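Local coordinates for 190aa long hypothetical protein (Pyrococcus horikoshii, PDB 2DDZ) that is of unknown function but assembles as a hexamer and belongs to the DUF366 family, grouped with class II aminoacyl-tRNA synthetase-like proteins, at residues M1-E5 with I176-K181; A20-A26 with I72-F76. All coordinates share one frame; numbering follows the deposited sequence.

How the contacts relate
Contact 1 ties the N-terminal arm, residues 1-5, to the C-terminal half of helix 161-184, and is only partly buried. Contact 2, between residues 20-26 and the strand segment 72-76, is a buried contact nearer the middle of the chain. Their centres lie about 17 Å apart, yet the two adjoin through Leu73, which leaves the strand on the side away from 20-26; its CD1 is 3.5 Å from Met4 CE. Contact 1 rests on methionine packing and one arginine-to-carbonyl bond; contact 2 instead sets a buried carboxylate beside the start of a helix, flanked by aromatic packing. Both segments of contact 2 fall between those of contact 1 in sequence, and a neighbouring subunit packs against each contact.

Contact 1 of 2, residues M1-E5 with I176-K181; sequences MNSME and IEKVRK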
loop_
_atom_site.group_PDB
_atom_site.type_symbol
_atom_site.label_atom_id
_atom_site.label_comp_id
_atom_site.label_asym_id
_atom_site.label_seq_id
_atom_site.Cartn_x
_atom_site.Cartn_y
_atom_site.Cartn_z
ATOM N N MET E 1 -18.545 6.576 -6.463
ATOM C CA MET E 1 -19.478 5.688 -5.675
ATOM C C MET E 1 -20.258 6.669 -4.843
ATOM O O MET E 1 -20.119 7.897 -5.034
ATOM C CB MET E 1 -18.736 4.800 -4.661
ATOM C CG MET E 1 -18.570 3.314 -4.961
ATOM S SD MET E 1 -17.501 2.506 -3.596
ATOM C CE MET E 1 -16.671 4.118 -2.799
ATOM N N ASN E 2 -20.985 6.160 -3.869
ATOM C CA ASN E 2 -21.846 6.952 -3.013
ATOM C C ASN E 2 -21.480 8.322 -2.376
ATOM O O ASN E 2 -21.134 9.230 -3.115
ATOM C CB ASN E 2 -22.445 5.976 -2.003
ATOM C CG ASN E 2 -23.033 4.766 -2.689
ATOM O OD1 ASN E 2 -23.857 4.888 -3.606
ATOM N ND2 ASN E 2 -22.586 3.583 -2.279
ATOM N N SER E 3 -21.546 8.477 -1.045
ATOM C CA SER E 3 -21.319 9.800 -0.443
ATOM C C SER E 3 -20.149 10.216 0.501
ATOM O O SER E 3 -19.141 9.507 0.639
ATOM C CB SER E 3 -22.641 10.247 0.206
ATOM O OG SER E 3 -23.680 10.329 -0.759
ATOM N N MET E 4 -20.311 11.398 1.131
ATOM C CA MET E 4 -19.347 12.044 2.069
ATOM C C MET E 4 -20.089 12.967 3.062
ATOM O O MET E 4 -21.209 13.391 2.781
ATOM C CB MET E 4 -18.348 12.876 1.265
ATOM C CG MET E 4 -17.324 13.631 2.083
ATOM S SD MET E 4 -16.161 14.555 1.070
ATOM C CE MET E 4 -15.387 15.396 2.328
ATOM N N GLU E 5 -19.449 13.299 4.188
ATOM C CA GLU E 5 -20.042 14.153 5.248
ATOM C C GLU E 5 -19.599 15.618 5.234
ATOM O O GLU E 5 -18.425 15.912 5.021
ATOM C CB GLU E 5 -19.698 13.597 6.630
ATOM C CG GLU E 5 -20.496 12.393 7.086
ATOM C CD GLU E 5 -21.864 12.761 7.627
ATOM O OE1 GLU E 5 -21.957 13.681 8.473
ATOM O OE2 GLU E 5 -22.849 12.118 7.214
ATOM N N ILE E 176 -14.593 16.284 -4.538
ATOM C CA ILE E 176 -14.146 15.027 -3.967
ATOM C C ILE E 176 -14.959 13.841 -4.480
ATOM O O ILE E 176 -14.390 12.810 -4.838
ATOM C CB ILE E 176 -14.207 15.087 -2.427
ATOM C CG1 ILE E 176 -13.107 16.021 -1.924
ATOM C CG2 ILE E 176 -14.069 13.696 -1.842
ATOM C CD1 ILE E 176 -13.210 16.382 -0.470
ATOM N N GLU E 177 -16.280 13.996 -4.536
ATOM C CA GLU E 177 -17.147 12.924 -5.009
ATOM C C GLU E 177 -16.945 12.581 -6.484
ATOM O O GLU E 177 -17.173 11.441 -6.884
ATOM C CB GLU E 177 -18.614 13.260 -4.720
ATOM C CG GLU E 177 -18.900 13.319 -3.221
ATOM C CD GLU E 177 -20.365 13.528 -2.885
ATOM O OE1 GLU E 177 -20.985 14.463 -3.439
ATOM O OE2 GLU E 177 -20.894 12.757 -2.054
ATOM N N LYS E 178 -16.528 13.559 -7.293
ATOM C CA LYS E 178 -16.263 13.275 -8.691
ATOM C C LYS E 178 -14.902 12.565 -8.759
ATOM O O LYS E 178 -14.689 11.712 -9.615
ATOM C CB LYS E 178 -16.232 14.543 -9.548
ATOM C CG LYS E 178 -15.897 14.272 -11.036
ATOM C CD LYS E 178 -17.090 13.748 -11.851
ATOM C CE LYS E 178 -16.694 13.392 -13.294
ATOM N NZ LYS E 178 -15.623 14.270 -13.878
ATOM N N VAL E 179 -13.985 12.899 -7.846
ATOM C CA VAL E 179 -12.678 12.240 -7.819
ATOM C C VAL E 179 -12.846 10.751 -7.515
ATOM O O VAL E 179 -12.116 9.896 -8.045
ATOM C CB VAL E 179 -11.752 12.798 -6.716
ATOM C CG1 VAL E 179 -10.529 11.886 -6.581
ATOM C CG2 VAL E 179 -11.311 14.217 -7.056
ATOM N N ARG E 180 -13.811 10.458 -6.649
ATOM C CA ARG E 180 -14.098 9.085 -6.233
ATOM C C ARG E 180 -14.847 8.347 -7.326
ATOM O O ARG E 180 -14.517 7.217 -7.655
ATOM C CB ARG E 180 -14.925 9.068 -4.929
ATOM C CG ARG E 180 -14.950 7.678 -4.288
ATOM C CD ARG E 180 -15.025 7.679 -2.754
ATOM N NE ARG E 180 -14.818 8.988 -2.124
ATOM C CZ ARG E 180 -15.706 9.576 -1.320
ATOM N NH1 ARG E 180 -15.450 10.761 -0.780
ATOM N NH2 ARG E 180 -16.861 8.980 -1.055
ATOM N N LYS E 181 -15.856 8.997 -7.892
ATOM C CA LYS E 181 -16.630 8.364 -8.947
ATOM C C LYS E 181 -15.795 8.053 -10.172
ATOM O O LYS E 181 -15.926 6.981 -10.743
ATOM C CB LYS E 181 -17.844 9.224 -9.316
ATOM C CG LYS E 181 -18.929 9.211 -8.234
ATOM C CD LYS E 181 -20.091 10.130 -8.566
ATOM C CE LYS E 181 -21.059 10.231 -7.391
ATOM N NZ LYS E 181 -22.140 11.228 -7.640
#
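The N-terminal arm lies across the C-terminal helix 161-184, with Met1, Ser3 and Met4 meeting Ile176, Glu177, Arg180 and Lys181. A single hydrogen bond crosses between the segments: Arg180 NH2 donates to Ser3 O at 2.9 Å, with an N-H...O angle of 155°. The acceptor lies almost in the guanidinium plane, but the donor stands 45° above the carbonyl plane, so the bond approaches the C=O obliquely. Bends at chi2 and at chi3 (-11°) turn the arginine chain so that the edge of its guanidinium faces the arm, where Met4 CB also sits near that plane.

Apolar contacts flank Ser3 along the arm. Met4, with its chain extended, crosses Ile176 at about a right angle; its SD is 3.7 Å from Ile176 CG2, and its CE is equally close to Ile176 CD1. On the other side of Ser3, the bent Met1 chain brings its CE to 3.9 Å from Arg180 CD. Lys181 runs extended past the first residue, its CE 3.4 Å from Met1 O. The carboxylate of Glu177 lies against the arm's backbone, OE2 being 3.4 Å from Ser3 CA.

At the end of the arm, Glu5 begins strand 5-8 and makes backbone hydrogen bonds with Asp35 and Leu37. Asp35 also forms a long, weak ion pair with Arg180 NH1. Asn2 ND2 bonds to Ser3 O of the third subunit, while Met4 reaches between helix 161-184 and the sheet, touching Leu37 on strand 36-45 and Leu73 on strand 68-75.

Contact 2 of 2, residues A20-A26 with I72-F76; sequences AIRSHWA and ILELF
Glu74, on strand 68-75 of the mixed sheet, directs its carboxylate at the start of helix 25-30, where His24 holds the N-cap position and Arg22 to Trp25 form a type II turn.

The polar part of the contact centres on His24 N. Glu74 OE2 accepts from it at 2.8 Å with an N-H...O angle of 165°, using the syn lone pair, while OE1 of the same carboxylate receives a weak second bond. The glutamate reaches the turn because CG is anti to the backbone N (chi1 -171°) and the chain stays extended beyond it. Its OE2 is also hydrogen-bonded to Ser131 OG, which adds a second grip on that oxygen. An alanine here would probably leave His24 N without its acceptor and the bridging water without the oxygen it donates to.

Apolar packing lies on one side of this polar group. Ile72 crosses Trp25 at about a right angle, its CG2 3.6 Å from Trp25 CE3. Ile72 CD1 is modelled over the face of the six-membered ring, but this CH-pi contact is doubtful, because CD1 is also set too close to Ala20 CB. Trp25 meets Phe30 edge-to-face, and its side chain comes within about 4 Å of a bound guanidine at the nearest atoms.

Aromatic contact continues at Phe76, whose ring centroid is 5.3 Å from that of His24, the planes inclined obliquely at 49°. Outside the segments, Val186 of the third subunit packs on His24.

Water completes the link to the helix: it donates to Glu74 OE1 at 2.6 Å and accepts from Ala26 N at 2.9 Å.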
loop_
_atom_site.group_PDB
_atom_site.type_symbol
_atom_site.label_atom_id
_atom_site.label_comp_id
_atom_site.label_asym_id
_atom_site.label_seq_id
_atom_site.Cartn_x
_atom_site.Cartn_y
_atom_site.Cartn_z
ATOM N N ALA E 20 -6.498 21.083 14.745
ATOM C CA ALA E 20 -7.619 20.479 14.037
ATOM C C ALA E 20 -7.114 19.612 12.882
ATOM O O ALA E 20 -7.878 18.868 12.273
ATOM C CB ALA E 20 -8.559 21.560 13.522
ATOM N N ILE E 21 -5.817 19.704 12.601
ATOM C CA ILE E 21 -5.189 18.930 11.530
ATOM C C ILE E 21 -5.027 17.468 11.927
ATOM O O ILE E 21 -4.828 16.610 11.071
ATOM C CB ILE E 21 -3.788 19.483 11.180
ATOM C CG1 ILE E 21 -3.397 19.029 9.775
ATOM C CG2 ILE E 21 -2.761 19.014 12.217
ATOM C CD1 ILE E 21 -4.275 19.619 8.693
ATOM N N ARG E 22 -5.114 17.188 13.230
ATOM C CA ARG E 22 -4.978 15.809 13.735
ATOM C C ARG E 22 -6.063 14.843 13.261
ATOM O O ARG E 22 -7.195 15.236 12.953
ATOM C CB ARG E 22 -4.942 15.751 15.284
ATOM C CG ARG E 22 -3.770 16.560 15.872
ATOM C CD ARG E 22 -3.419 16.072 17.222
ATOM N NE ARG E 22 -2.554 16.908 17.997
ATOM C CZ ARG E 22 -2.047 16.471 19.148
ATOM N NH1 ARG E 22 -1.222 17.247 19.808
ATOM N NH2 ARG E 22 -2.387 15.269 19.635
ATOM N N SER E 23 -5.726 13.557 13.280
ATOM C CA SER E 23 -6.657 12.530 12.843
ATOM C C SER E 23 -7.840 12.374 13.774
ATOM O O SER E 23 -7.712 12.513 14.989
ATOM C CB SER E 23 -5.949 11.173 12.678
ATOM O OG SER E 23 -5.457 10.665 13.909
ATOM N N HIS E 24 -8.987 12.076 13.172
ATOM C CA HIS E 24 -10.239 11.870 13.882
ATOM C C HIS E 24 -10.747 13.133 14.574
ATOM O O HIS E 24 -11.607 13.062 15.438
ATOM C CB HIS E 24 -10.093 10.730 14.893
ATOM C CG HIS E 24 -9.979 9.370 14.268
ATOM N ND1 HIS E 24 -11.060 8.701 13.733
ATOM C CD2 HIS E 24 -8.917 8.539 14.132
ATOM C CE1 HIS E 24 -10.671 7.514 13.300
ATOM N NE2 HIS E 24 -9.375 7.391 13.531
ATOM N N TRP E 25 -10.232 14.292 14.170
ATOM C CA TRP E 25 -10.660 15.548 14.770
ATOM C C TRP E 25 -12.181 15.744 14.677
ATOM O O TRP E 25 -12.851 15.959 15.689
ATOM C CB TRP E 25 -9.950 16.723 14.104
ATOM C CG TRP E 25 -10.330 18.038 14.690
ATOM C CD1 TRP E 25 -9.988 18.512 15.919
ATOM C CD2 TRP E 25 -11.158 19.040 14.087
ATOM N NE1 TRP E 25 -10.551 19.747 16.123
ATOM C CE2 TRP E 25 -11.275 20.097 15.016
ATOM C CE3 TRP E 25 -11.813 19.147 12.855
ATOM C CZ2 TRP E 25 -12.021 21.254 14.751
ATOM C CZ3 TRP E 25 -12.559 20.303 12.588
ATOM C CH2 TRP E 25 -12.654 21.339 13.535
ATOM N N ALA E 26 -12.708 15.663 13.455
ATOM C CA ALA E 26 -14.132 15.819 13.204
ATOM C C ALA E 26 -14.966 14.808 13.988
ATOM O O ALA E 26 -16.015 15.152 14.527
ATOM C CB ALA E 26 -14.428 15.686 11.692
ATOM N N ILE E 72 -11.386 21.974 7.126
ATOM C CA ILE E 72 -10.655 20.831 7.629
ATOM C C ILE E 72 -11.214 19.592 6.987
ATOM O O ILE E 72 -12.368 19.222 7.190
ATOM C CB ILE E 72 -10.739 20.735 9.142
ATOM C CG1 ILE E 72 -9.809 21.781 9.742
ATOM C CG2 ILE E 72 -10.341 19.339 9.614
ATOM C CD1 ILE E 72 -10.172 22.097 11.123
ATOM N N LEU E 73 -10.366 18.964 6.190
ATOM C CA LEU E 73 -10.733 17.780 5.466
ATOM C C LEU E 73 -10.019 16.526 5.959
ATOM O O LEU E 73 -8.824 16.558 6.262
ATOM C CB LEU E 73 -10.431 18.013 3.991
ATOM C CG LEU E 73 -10.680 16.848 3.042
ATOM C CD1 LEU E 73 -12.153 16.477 3.073
ATOM C CD2 LEU E 73 -10.246 17.247 1.646
ATOM N N GLU E 74 -10.770 15.430 6.072
ATOM C CA GLU E 74 -10.195 14.152 6.470
ATOM C C GLU E 74 -10.752 13.049 5.579
ATOM O O GLU E 74 -11.956 12.894 5.421
ATOM C CB GLU E 74 -10.463 13.821 7.941
ATOM C CG GLU E 74 -9.675 12.583 8.411
ATOM C CD GLU E 74 -9.510 12.514 9.929
ATOM O OE1 GLU E 74 -10.382 13.033 10.651
ATOM O OE2 GLU E 74 -8.519 11.922 10.409
ATOM N N LEU E 75 -9.841 12.301 4.974
ATOM C CA LEU E 75 -10.205 11.218 4.082
ATOM C C LEU E 75 -9.496 9.936 4.491
ATOM O O LEU E 75 -8.263 9.865 4.552
ATOM C CB LEU E 75 -9.836 11.579 2.636
ATOM C CG LEU E 75 -10.534 12.814 2.063
ATOM C CD1 LEU E 75 -10.114 13.021 0.633
ATOM C CD2 LEU E 75 -12.045 12.628 2.145
ATOM N N PHE E 76 -10.289 8.917 4.763
ATOM C CA PHE E 76 -9.750 7.643 5.161
ATOM C C PHE E 76 -9.446 6.801 3.933
ATOM O O PHE E 76 -10.107 5.807 3.638
ATOM C CB PHE E 76 -10.732 6.956 6.105
ATOM C CG PHE E 76 -10.932 7.708 7.389
ATOM C CD1 PHE E 76 -11.830 8.772 7.457
ATOM C CD2 PHE E 76 -10.175 7.387 8.520
ATOM C CE1 PHE E 76 -11.973 9.510 8.643
ATOM C CE2 PHE E 76 -10.312 8.116 9.712
ATOM C CZ PHE E 76 -11.210 9.178 9.773
HETATM O O HOH W 1 -11.083 15.507 11.114
#